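Local structure of adenylate kinase (Cryptosporidium parvum Iowa II, 3BE4) at residues Lys182-Ala185 with Pro186-Lys189. The protein probably catalyses reversible phosphoryl transfer between ATP and AMP, and is held here with the two-substrate mimic bis(adenosine)-5'-pentaphosphate. Numbering follows the deposited sequence.
Sequences KQTA and PLVK
Pro186 has no N-H to give, and its ring fills the place where a helical hydrogen bond to Lys182 would run: CG stands 3.6 Å from Lys182 O, while CD lies 3.6 Å from Ala185 CB. Leu187 passes over Gln183, its N donating to Thr184 O at 2.9 Å in an i to i+3 bond. With CG anti to its own carbonyl carbon (chi1 -65°), the leucine brings CD1 to 4.1 Å from Thr184 CG2. Both side chains are buried and reach Ile11 of the central sheet; Leu187 also packs on helix 95-108, and Thr184 OG1 is hydrogen-bonded to Arg93 O. Val188 repeats the pattern, its N bonding Ala185 O at 3.0 Å, with CG2 3.4 Å from that same oxygen and the side chain turned to strand 197-201. Lys189 N meets Ala185 O through a water, which donates to the carbonyl at 2.8 Å and accepts from the amide, taking the place of a direct i to i+4 bond. Here two i to i+3 bonds and a bridging water span a proline-interrupted helix, the junction of helices 170-184 and 186-192 in the P-loop NTPase fold of adenylate kinase.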
loop_
_atom_site.group_PDB
_atom_site.type_symbol
_atom_site.label_atom_id
_atom_site.label_comp_id
_atom_site.label_asym_id
_atom_site.label_seq_id
_atom_site.Cartn_x
_atom_site.Cartn_y
_atom_site.Cartn_z
ATOM N N LYS A 182 7.158 -5.439 14.295
ATOM C CA LYS A 182 6.778 -6.671 15.005
ATOM C C LYS A 182 6.049 -7.689 14.112
ATOM O O LYS A 182 6.294 -8.939 14.145
ATOM C CB LYS A 182 5.906 -6.310 16.209
ATOM C CG LYS A 182 6.762 -5.704 17.322
ATOM C CD LYS A 182 5.832 -5.199 18.521
ATOM C CE LYS A 182 6.612 -4.663 19.806
ATOM N NZ LYS A 182 7.958 -4.087 19.587
ATOM N N GLN A 183 5.071 -7.234 13.333
ATOM C CA GLN A 183 4.085 -8.102 12.653
ATOM C C GLN A 183 4.260 -8.203 11.166
ATOM O O GLN A 183 3.925 -9.263 10.584
ATOM C CB GLN A 183 2.647 -7.661 12.991
ATOM C CG GLN A 183 2.348 -8.044 14.430
ATOM C CD GLN A 183 0.977 -7.705 14.888
ATOM O OE1 GLN A 183 -0.017 -8.289 14.457
ATOM N NE2 GLN A 183 0.903 -6.759 15.801
ATOM N N THR A 184 4.721 -7.110 10.529
ATOM C CA THR A 184 4.753 -7.081 9.041
ATOM C C THR A 184 6.104 -7.513 8.549
ATOM O O THR A 184 6.179 -8.240 7.603
ATOM C CB THR A 184 4.426 -5.674 8.567
ATOM O OG1 THR A 184 3.157 -5.319 9.111
ATOM C CG2 THR A 184 4.373 -5.668 6.987
ATOM N N ALA A 185 7.186 -7.019 9.167
ATOM C CA ALA A 185 8.530 -7.352 8.738
ATOM C C ALA A 185 8.853 -8.872 8.545
ATOM O O ALA A 185 9.587 -9.189 7.585
ATOM C CB ALA A 185 9.510 -6.685 9.631
ATOM N N PRO A 186 8.264 -9.770 9.356
ATOM C CA PRO A 186 8.358 -11.250 9.160
ATOM C C PRO A 186 7.909 -11.786 7.819
ATOM O O PRO A 186 8.277 -12.913 7.419
ATOM C CB PRO A 186 7.378 -11.803 10.190
ATOM C CG PRO A 186 7.515 -10.885 11.334
ATOM C CD PRO A 186 7.508 -9.505 10.619
ATOM N N LEU A 187 7.076 -10.999 7.139
ATOM C CA LEU A 187 6.664 -11.348 5.800
ATOM C C LEU A 187 7.791 -11.307 4.793
ATOM O O LEU A 187 7.670 -11.945 3.746
ATOM C CB LEU A 187 5.528 -10.446 5.312
ATOM C CG LEU A 187 4.233 -10.551 6.058
ATOM C CD1 LEU A 187 3.390 -9.395 5.474
ATOM C CD2 LEU A 187 3.541 -11.867 5.727
ATOM N N VAL A 188 8.871 -10.586 5.075
ATOM C CA VAL A 188 9.967 -10.575 4.117
ATOM C C VAL A 188 10.561 -11.994 4.050
ATOM O O VAL A 188 10.741 -12.539 2.966
ATOM C CB VAL A 188 11.055 -9.626 4.526
ATOM C CG1 VAL A 188 12.202 -9.695 3.545
ATOM C CG2 VAL A 188 10.515 -8.220 4.474
ATOM N N LYS A 189 10.798 -12.616 5.200
ATOM C CA LYS A 189 11.300 -14.026 5.129
ATOM C C LYS A 189 10.295 -14.995 4.531
ATOM O O LYS A 189 10.676 -15.869 3.752
ATOM C CB LYS A 189 11.790 -14.412 6.555
ATOM C CG LYS A 189 13.026 -13.623 6.789
ATOM C CD LYS A 189 13.735 -13.912 8.106
ATOM C CE LYS A 189 14.957 -12.943 8.355
ATOM N NZ LYS A 189 16.069 -12.913 7.328
HETATM O O HOH W 1 11.563 -11.138 7.766
#